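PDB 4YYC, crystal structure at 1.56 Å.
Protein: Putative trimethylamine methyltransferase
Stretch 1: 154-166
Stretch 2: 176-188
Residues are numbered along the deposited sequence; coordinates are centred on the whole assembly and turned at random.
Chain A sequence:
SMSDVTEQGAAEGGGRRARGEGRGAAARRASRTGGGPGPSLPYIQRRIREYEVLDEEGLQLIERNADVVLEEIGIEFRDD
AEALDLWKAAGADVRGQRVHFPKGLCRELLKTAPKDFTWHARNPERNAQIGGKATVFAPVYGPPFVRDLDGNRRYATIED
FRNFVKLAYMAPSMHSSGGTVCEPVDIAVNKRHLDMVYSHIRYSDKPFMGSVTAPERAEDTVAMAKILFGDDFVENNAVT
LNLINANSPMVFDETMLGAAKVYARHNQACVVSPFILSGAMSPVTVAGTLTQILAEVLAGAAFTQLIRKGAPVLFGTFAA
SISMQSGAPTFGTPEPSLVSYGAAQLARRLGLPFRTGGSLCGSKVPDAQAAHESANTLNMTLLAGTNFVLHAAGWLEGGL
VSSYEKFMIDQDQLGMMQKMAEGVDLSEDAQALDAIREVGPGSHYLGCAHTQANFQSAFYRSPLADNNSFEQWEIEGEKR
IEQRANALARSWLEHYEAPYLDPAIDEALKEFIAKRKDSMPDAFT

Stretch 1 154-166: RYATIEDFRNFVK
Stretch 2, residues 176-188: SSGGTVCEPVDIA

Stretch 1 leaves a strand at R154-Y155, turns through A156 (phi/psi -69/150) and T157 (-126/171), and enters a helix, near -60/-43, that runs from I158 through K166 and beyond. Stretch 2 has no regular helix or strand and passes the helix in the opposite sense. V165 CA lies 6.1 Å from S177 CA, F161 CA lies 5.7 Å from C182 CA, and T157 CA lies 4.1 Å from P184 CA, so the chains converge toward the helix N-terminus. Together they bury 738 Å², both sides summed.

S176 (chi1 t) makes no contact across the interface, but S176 OG accepts from G178 N at 3.0 Å. S177 (-70/-24, chi1 t) meets the helix, S177 OG lying 3.6 Å from V165 CG1. S177 OG is also 2.7 Å from the O of a water that donates to V165 O at 2.9 Å, a bridge between side chain and helix backbone. G178 adopts 89/-160, angles at which a CB would be jammed against the preceding carbonyl oxygen. G179 (-132/-106) places G179 O 3.2 Å from F161 CZ. T180 (-83/74, chi1 m) points its CB away.

V181 (-61/-30, chi1 m) points toward the helix. V181 CG2 sits 3.6 Å from the centroid of the F161 ring, 12° off the normal, so a methyl C-H can meet the pi cloud: a CH-pi contact over one face. V181 CG2 also lies 3.7 Å from F164 CB, extending the apolar contact by one turn. F161 has chi1 t and chi2 -80°; F164 has chi1 m and chi2 -74°.

C182 is extended (-155/171) with chi1 p. C182 SG is 3.7 Å from A156 CB and 4.0 Å from both F161 CB and D160 CB, so the sulfur packs against side chains at the start of the helix. C182 O approaches the edge of the F161 ring, 3.2 Å from F161 CD2, and has no hydrogen-bond partner in the model. E183 (-98/110, chi1 t) directs its CB away.

P184 (-76/115, C-gamma endo) opens a type I turn ending at I187. P184 CB lies 4.1 Å from I158 CB, an apolar contact. V185 (-76/-20, chi1 p) donates from V185 N to A156 O at 2.8 Å and 166°, nearly linear, and V185 CG1 packs 3.9 Å from Y155 CB (Y155 chi1 m).

D186 (-97/16, chi1 p) accepts from I158 N at D186 OD1, 2.9 Å and 158°, satisfying a first-turn amide that has no helical carbonyl acceptor. D186 OD2 accepts from a water whose O lies 2.8 Å away, and that water O accepts from E159 N at 3.1 Å. T157 (chi1 p) caps the helix itself, T157 OG1 accepting from D160 N at 3.1 Å. D160 (chi1 m) returns to the preceding segment: D160 OD2 accepts from T157 N at 2.9 Å and forms a salt bridge with R154 NH1 at 2.8 Å.

I187 (-127/140, chi1 m, chi2 t) brings I187 CD1 to 3.7 Å from I158 CB (I158 chi1 t, chi2 p), joining P184 in apolar packing on I158. A188 (-53/147) lies beyond contact.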

ATOM      1  N   ARG A 154      -8.461 -17.190 -22.554  1.00 16.44           N
ATOM      2  CA  ARG A 154      -8.357 -17.488 -23.986  1.00 16.72           C
ATOM      3  C   ARG A 154      -7.491 -16.457 -24.668  1.00 16.75           C
ATOM      4  O   ARG A 154      -7.252 -15.380 -24.103  1.00 15.37           O
ATOM      5  CB  ARG A 154      -9.744 -17.529 -24.578  1.00 17.12           C
ATOM      6  CG  ARG A 154     -10.540 -16.246 -24.415  1.00 17.04           C
ATOM      7  CD  ARG A 154     -11.770 -16.209 -25.299  1.00 17.31           C
ATOM      8  NE  ARG A 154     -12.562 -15.008 -25.042  1.00 17.44           N
ATOM      9  CZ  ARG A 154     -12.251 -13.778 -25.483  1.00 17.37           C
ATOM     10  NH1 ARG A 154     -11.165 -13.542 -26.218  1.00 16.99           N
ATOM     11  NH2 ARG A 154     -13.022 -12.766 -25.163  1.00 17.58           N
ATOM     12  N   TYR A 155      -7.060 -16.707 -25.913  1.00 17.39           N
ATOM     13  CA  TYR A 155      -6.307 -15.669 -26.625  1.00 17.97           C
ATOM     14  C   TYR A 155      -7.148 -14.437 -26.819  1.00 16.92           C
ATOM     15  O   TYR A 155      -8.370 -14.518 -27.068  1.00 16.89           O
ATOM     16  CB  TYR A 155      -5.860 -16.163 -28.025  1.00 19.82           C
ATOM     17  CG  TYR A 155      -4.723 -17.115 -27.921  1.00 22.57           C
ATOM     18  CD1 TYR A 155      -3.476 -16.652 -27.679  1.00 25.22           C
ATOM     19  CD2 TYR A 155      -4.905 -18.485 -28.011  1.00 25.93           C
ATOM     20  CE1 TYR A 155      -2.400 -17.504 -27.571  1.00 28.41           C
ATOM     21  CE2 TYR A 155      -3.828 -19.350 -27.884  1.00 28.21           C
ATOM     22  CZ  TYR A 155      -2.591 -18.839 -27.662  1.00 29.40           C
ATOM     23  OH  TYR A 155      -1.462 -19.602 -27.532  1.00 35.07           O
ATOM     24  N   ALA A 156      -6.507 -13.301 -26.640  1.00 15.83           N
ATOM     25  CA  ALA A 156      -7.131 -12.001 -26.846  1.00 15.65           C
ATOM     26  C   ALA A 156      -7.418 -11.741 -28.328  1.00 16.25           C
ATOM     27  O   ALA A 156      -6.692 -12.223 -29.180  1.00 16.60           O
ATOM     28  CB  ALA A 156      -6.176 -10.936 -26.357  1.00 15.58           C
ATOM     29  N   THR A 157      -8.471 -10.956 -28.584  1.00 16.22           N
ATOM     30  CA  THR A 157      -8.897 -10.601 -29.941  1.00 16.77           C
ATOM     31  C   THR A 157      -8.979  -9.104 -30.080  1.00 16.54           C
ATOM     32  O   THR A 157      -8.885  -8.358 -29.111  1.00 16.43           O
ATOM     33  CB  THR A 157     -10.300 -11.145 -30.223  1.00 17.33           C
ATOM     34  OG1 THR A 157     -11.237 -10.521 -29.335  1.00 17.95           O
ATOM     35  CG2 THR A 157     -10.336 -12.660 -30.054  1.00 17.79           C
ATOM     36  N   ILE A 158      -9.178  -8.658 -31.329  1.00 16.46           N
ATOM     37  CA  ILE A 158      -9.396  -7.220 -31.538  1.00 16.48           C
ATOM     38  C   ILE A 158     -10.645  -6.718 -30.839  1.00 16.80           C
ATOM     39  O   ILE A 158     -10.688  -5.557 -30.447  1.00 16.38           O
ATOM     40  CB  ILE A 158      -9.367  -6.899 -33.050  1.00 17.09           C
ATOM     41  CG1 ILE A 158      -9.315  -5.393 -33.289  1.00 17.68           C
ATOM     42  CG2 ILE A 158     -10.524  -7.550 -33.775  1.00 17.75           C
ATOM     43  CD1 ILE A 158      -8.047  -4.710 -32.844  1.00 17.67           C
ATOM     44  N   GLU A 159     -11.680  -7.544 -30.738  1.00 17.68           N
ATOM     45  CA  GLU A 159     -12.865  -7.171 -29.977  1.00 18.68           C
ATOM     46  C   GLU A 159     -12.483  -6.893 -28.503  1.00 17.38           C
ATOM     47  O   GLU A 159     -12.908  -5.881 -27.916  1.00 16.59           O
ATOM     48  CB  GLU A 159     -13.952  -8.234 -30.071  1.00 20.91           C
ATOM     49  CG  GLU A 159     -15.196  -7.797 -29.359  1.00 23.68           C
ATOM     50  CD  GLU A 159     -16.374  -8.721 -29.597  1.00 27.99           C
ATOM     51  OE1 GLU A 159     -16.361  -9.577 -30.538  1.00 33.23           O
ATOM     52  OE2 GLU A 159     -17.305  -8.612 -28.785  1.00 32.40           O
ATOM     53  N   ASP A 160     -11.642  -7.755 -27.903  1.00 16.52           N
ATOM     54  CA  ASP A 160     -11.188  -7.474 -26.556  1.00 16.04           C
ATOM     55  C   ASP A 160     -10.365  -6.197 -26.485  1.00 15.59           C
ATOM     56  O   ASP A 160     -10.502  -5.398 -25.543  1.00 15.51           O
ATOM     57  CB  ASP A 160     -10.297  -8.604 -26.002  1.00 16.22           C
ATOM     58  CG  ASP A 160     -10.991  -9.903 -25.901  1.00 16.85           C
ATOM     59  OD1 ASP A 160     -12.060  -9.963 -25.249  1.00 17.62           O
ATOM     60  OD2 ASP A 160     -10.457 -10.881 -26.468  1.00 17.53           O
ATOM     61  N   PHE A 161      -9.481  -6.015 -27.462  1.00 15.15           N
ATOM     62  CA  PHE A 161      -8.664  -4.779 -27.512  1.00 15.07           C
ATOM     63  C   PHE A 161      -9.581  -3.554 -27.463  1.00 15.35           C
ATOM     64  O   PHE A 161      -9.436  -2.639 -26.656  1.00 15.09           O
ATOM     65  CB  PHE A 161      -7.842  -4.784 -28.801  1.00 15.32           C
ATOM     66  CG  PHE A 161      -6.756  -3.750 -28.849  1.00 15.33           C
ATOM     67  CD1 PHE A 161      -7.015  -2.405 -29.165  1.00 15.51           C
ATOM     68  CD2 PHE A 161      -5.455  -4.097 -28.532  1.00 15.07           C
ATOM     69  CE1 PHE A 161      -5.993  -1.472 -29.161  1.00 15.54           C
ATOM     70  CE2 PHE A 161      -4.448  -3.166 -28.533  1.00 14.98           C
ATOM     71  CZ  PHE A 161      -4.730  -1.840 -28.850  1.00 15.04           C
ATOM     72  N   ARG A 162     -10.584  -3.571 -28.324  1.00 16.01           N
ATOM     73  CA  ARG A 162     -11.539  -2.469 -28.350  1.00 16.57           C
ATOM     74  C   ARG A 162     -12.267  -2.313 -27.014  1.00 16.07           C
ATOM     75  O   ARG A 162     -12.432  -1.185 -26.532  1.00 15.81           O
ATOM     76  CB  ARG A 162     -12.529  -2.640 -29.483  1.00 18.26           C
ATOM     77  CG  ARG A 162     -11.873  -2.383 -30.817  1.00 20.15           C
ATOM     78  CD  ARG A 162     -12.785  -2.798 -31.928  1.00 22.26           C
ATOM     79  NE  ARG A 162     -12.228  -2.464 -33.215  1.00 24.49           N
ATOM     80  CZ  ARG A 162     -12.881  -2.661 -34.362  1.00 25.68           C
ATOM     81  NH1 ARG A 162     -14.120  -3.202 -34.391  1.00 27.35           N
ATOM     82  NH2 ARG A 162     -12.291  -2.284 -35.488  1.00 26.52           N
ATOM     83  N   ASN A 163     -12.677  -3.421 -26.412  1.00 15.81           N
ATOM     84  CA  ASN A 163     -13.335  -3.338 -25.115  1.00 15.75           C
ATOM     85  C   ASN A 163     -12.433  -2.656 -24.062  1.00 15.28           C
ATOM     86  O   ASN A 163     -12.927  -1.866 -23.253  1.00 15.49           O
ATOM     87  CB  ASN A 163     -13.796  -4.689 -24.623  1.00 16.38           C
ATOM     88  CG  ASN A 163     -15.005  -5.203 -25.358  1.00 17.41           C
ATOM     89  OD1 ASN A 163     -15.742  -4.427 -25.975  1.00 18.33           O
ATOM     90  ND2 ASN A 163     -15.237  -6.504 -25.289  1.00 18.13           N
ATOM     91  N   PHE A 164     -11.161  -3.001 -24.029  1.00 14.65           N
ATOM     92  CA  PHE A 164     -10.235  -2.378 -23.084  1.00 14.66           C
ATOM     93  C   PHE A 164     -10.034  -0.909 -23.382  1.00 14.73           C
ATOM     94  O   PHE A 164      -9.950  -0.123 -22.449  1.00 15.18           O
ATOM     95  CB  PHE A 164      -8.911  -3.115 -22.962  1.00 14.89           C
ATOM     96  CG  PHE A 164      -9.005  -4.393 -22.127  1.00 15.54           C
ATOM     97  CD1 PHE A 164      -9.112  -4.330 -20.742  1.00 16.18           C
ATOM     98  CD2 PHE A 164      -8.922  -5.662 -22.722  1.00 16.16           C
ATOM     99  CE1 PHE A 164      -9.193  -5.491 -19.979  1.00 16.51           C
ATOM    100  CE2 PHE A 164      -9.040  -6.839 -21.949  1.00 16.54           C
ATOM    101  CZ  PHE A 164      -9.205  -6.730 -20.588  1.00 16.84           C
ATOM    102  N   VAL A 165      -9.969  -0.544 -24.671  1.00 14.86           N
ATOM    103  CA  VAL A 165      -9.913   0.855 -25.006  1.00 15.15           C
ATOM    104  C   VAL A 165     -11.156   1.592 -24.499  1.00 15.51           C
ATOM    105  O   VAL A 165     -11.058   2.682 -23.933  1.00 15.22           O
ATOM    106  CB  VAL A 165      -9.664   1.093 -26.491  1.00 15.66           C
ATOM    107  CG1 VAL A 165      -9.724   2.572 -26.810  1.00 16.14           C
ATOM    108  CG2 VAL A 165      -8.278   0.574 -26.858  1.00 15.91           C
ATOM    109  N   LYS A 166     -12.326   0.993 -24.709  1.00 15.65           N
ATOM    110  CA  LYS A 166     -13.568   1.566 -24.220  1.00 16.32           C
ATOM    111  C   LYS A 166     -13.572   1.744 -22.697  1.00 15.99           C
ATOM    112  O   LYS A 166     -13.947   2.792 -22.190  1.00 16.02           O
ATOM    113  CB  LYS A 166     -14.778   0.724 -24.653  1.00 17.03           C
ATOM    114  CG  LYS A 166     -15.011   0.666 -26.172  1.00 17.93           C
ATOM    115  CD  LYS A 166     -16.168  -0.277 -26.468  1.00 19.22           C
ATOM    116  CE  LYS A 166     -16.515  -0.271 -27.937  1.00 20.53           C
ATOM    117  NZ  LYS A 166     -17.570  -1.234 -28.317  1.00 21.06           N
ATOM    118  N   SER A 176      -4.567   7.821 -19.734  1.00 15.50           N
ATOM    119  CA  SER A 176      -4.130   7.434 -21.086  1.00 15.51           C
ATOM    120  C   SER A 176      -4.909   6.237 -21.556  1.00 15.68           C
ATOM    121  O   SER A 176      -5.234   5.359 -20.765  1.00 15.34           O
ATOM    122  CB  SER A 176      -2.666   7.051 -21.031  1.00 15.18           C
ATOM    123  OG  SER A 176      -2.192   6.454 -22.228  1.00 15.90           O
ATOM    124  N   SER A 177      -5.104   6.174 -22.863  1.00 16.11           N
ATOM    125  CA  SER A 177      -5.699   5.020 -23.543  1.00 16.41           C
ATOM    126  C   SER A 177      -4.780   3.815 -23.550  1.00 16.21           C
ATOM    127  O   SER A 177      -5.231   2.679 -23.666  1.00 16.10           O
ATOM    128  CB  SER A 177      -6.045   5.384 -24.977  1.00 17.19           C
ATOM    129  OG  SER A 177      -6.977   4.504 -25.552  1.00 17.89           O
ATOM    130  N   GLY A 178      -3.491   4.044 -23.430  1.00 15.38           N
ATOM    131  CA  GLY A 178      -2.510   2.958 -23.459  1.00 15.30           C
ATOM    132  C   GLY A 178      -2.010   2.603 -24.867  1.00 15.12           C
ATOM    133  O   GLY A 178      -2.070   3.402 -25.779  1.00 15.18           O
ATOM    134  N   GLY A 179      -1.475   1.386 -24.947  1.00 14.81           N
ATOM    135  CA  GLY A 179      -0.855   0.876 -26.133  1.00 15.44           C
ATOM    136  C   GLY A 179      -1.383  -0.503 -26.427  1.00 15.46           C
ATOM    137  O   GLY A 179      -2.531  -0.664 -26.822  1.00 15.96           O
ATOM    138  N   THR A 180      -0.582  -1.516 -26.191  1.00 15.14           N
ATOM    139  CA  THR A 180      -0.957  -2.906 -26.474  1.00 15.36           C
ATOM    140  C   THR A 180      -1.781  -3.428 -25.284  1.00 14.99           C
ATOM    141  O   THR A 180      -1.332  -4.242 -24.491  1.00 14.89           O
ATOM    142  CB  THR A 180       0.309  -3.730 -26.669  1.00 16.05           C
ATOM    143  OG1 THR A 180       1.089  -3.140 -27.711  1.00 17.05           O
ATOM    144  CG2 THR A 180       0.027  -5.173 -26.983  1.00 16.45           C
ATOM    145  N   VAL A 181      -3.027  -2.978 -25.195  1.00 14.56           N
ATOM    146  CA  VAL A 181      -3.870  -3.328 -24.039  1.00 14.72           C
ATOM    147  C   VAL A 181      -4.075  -4.836 -23.959  1.00 15.08           C
ATOM    148  O   VAL A 181      -4.220  -5.388 -22.869  1.00 15.92           O
ATOM    149  CB  VAL A 181      -5.181  -2.533 -24.001  1.00 14.42           C
ATOM    150  CG1 VAL A 181      -4.886  -1.056 -23.847  1.00 14.40           C
ATOM    151  CG2 VAL A 181      -6.074  -2.750 -25.242  1.00 14.87           C
ATOM    152  N   CYS A 182      -4.067  -5.475 -25.125  1.00 15.48           N
ATOM    153  CA  CYS A 182      -3.842  -6.911 -25.261  1.00 16.04           C
ATOM    154  C   CYS A 182      -3.307  -7.140 -26.662  1.00 16.61           C
ATOM    155  O   CYS A 182      -3.281  -6.223 -27.451  1.00 16.30           O
ATOM    156  CB  CYS A 182      -5.105  -7.703 -24.973  1.00 16.56           C
ATOM    157  SG  CYS A 182      -6.532  -7.294 -26.020  1.00 18.17           S
ATOM    158  N   GLU A 183      -2.854  -8.338 -26.941  1.00 16.94           N
ATOM    159  CA  GLU A 183      -2.324  -8.678 -28.253  1.00 18.83           C
ATOM    160  C   GLU A 183      -3.419  -9.367 -29.054  1.00 18.76           C
ATOM    161  O   GLU A 183      -3.781 -10.508 -28.737  1.00 19.55           O
ATOM    162  CB  GLU A 183      -1.134  -9.627 -28.037  1.00 20.94           C
ATOM    163  CG  GLU A 183      -0.341  -9.956 -29.282  1.00 24.19           C
ATOM    164  CD  GLU A 183       0.462  -8.785 -29.804  1.00 26.85           C
ATOM    165  OE1 GLU A 183       1.033  -8.025 -28.996  1.00 30.22           O
ATOM    166  OE2 GLU A 183       0.572  -8.645 -31.044  1.00 29.76           O
ATOM    167  N   PRO A 184      -3.970  -8.726 -30.090  1.00 19.00           N
ATOM    168  CA  PRO A 184      -5.119  -9.367 -30.827  1.00 19.49           C
ATOM    169  C   PRO A 184      -4.697 -10.493 -31.750  1.00 19.81           C
ATOM    170  O   PRO A 184      -3.965 -10.248 -32.728  1.00 21.18           O
ATOM    171  CB  PRO A 184      -5.736  -8.217 -31.623  1.00 20.34           C
ATOM    172  CG  PRO A 184      -4.650  -7.235 -31.754  1.00 20.52           C
ATOM    173  CD  PRO A 184      -3.725  -7.349 -30.569  1.00 18.91           C
ATOM    174  N   VAL A 185      -5.132 -11.702 -31.455  1.00 19.33           N
ATOM    175  CA  VAL A 185      -4.651 -12.867 -32.184  1.00 20.32           C
ATOM    176  C   VAL A 185      -5.275 -12.982 -33.561  1.00 20.34           C
ATOM    177  O   VAL A 185      -4.758 -13.714 -34.436  1.00 21.64           O
ATOM    178  CB  VAL A 185      -4.944 -14.131 -31.366  1.00 21.00           C
ATOM    179  CG1 VAL A 185      -6.391 -14.538 -31.499  1.00 21.36           C
ATOM    180  CG2 VAL A 185      -4.022 -15.265 -31.753  1.00 22.07           C
ATOM    181  N   ASP A 186      -6.405 -12.320 -33.764  1.00 20.12           N
ATOM    182  CA  ASP A 186      -7.249 -12.553 -34.943  1.00 20.74           C
ATOM    183  C   ASP A 186      -7.027 -11.547 -36.087  1.00 21.26           C
ATOM    184  O   ASP A 186      -7.808 -11.498 -37.060  1.00 23.03           O
ATOM    185  CB  ASP A 186      -8.725 -12.692 -34.568  1.00 21.10           C
ATOM    186  CG  ASP A 186      -9.294 -11.497 -33.831  1.00 20.91           C
ATOM    187  OD1 ASP A 186      -8.539 -10.659 -33.278  1.00 19.88           O
ATOM    188  OD2 ASP A 186     -10.546 -11.488 -33.797  1.00 21.70           O
ATOM    189  N   ILE A 187      -5.914 -10.816 -36.023  1.00 20.42           N
ATOM    190  CA  ILE A 187      -5.423 -10.012 -37.114  1.00 20.40           C
ATOM    191  C   ILE A 187      -3.964 -10.435 -37.330  1.00 20.53           C
ATOM    192  O   ILE A 187      -3.195 -10.622 -36.377  1.00 20.26           O
ATOM    193  CB  ILE A 187      -5.551  -8.496 -36.850  1.00 20.41           C
ATOM    194  CG1 ILE A 187      -7.023  -8.153 -36.548  1.00 20.71           C
ATOM    195  CG2 ILE A 187      -5.078  -7.721 -38.045  1.00 20.54           C
ATOM    196  CD1 ILE A 187      -7.234  -6.729 -36.118  1.00 20.94           C
ATOM    197  N   ALA A 188      -3.566 -10.531 -38.599  1.00 21.47           N
ATOM    198  CA  ALA A 188      -2.189 -10.940 -38.898  1.00 22.20           C
ATOM    199  C   ALA A 188      -1.158 -10.112 -38.200  1.00 22.14           C
ATOM    200  O   ALA A 188      -1.319  -8.899 -38.045  1.00 21.17           O
ATOM    201  CB  ALA A 188      -1.948 -10.909 -40.389  1.00 23.03           C
TER
HETATM  202  O   HOH W   1     -12.476  -9.933 -32.552  1.00 19.66           O
HETATM  203  O   HOH W   2      -9.039   4.756 -23.845  1.00 17.28           O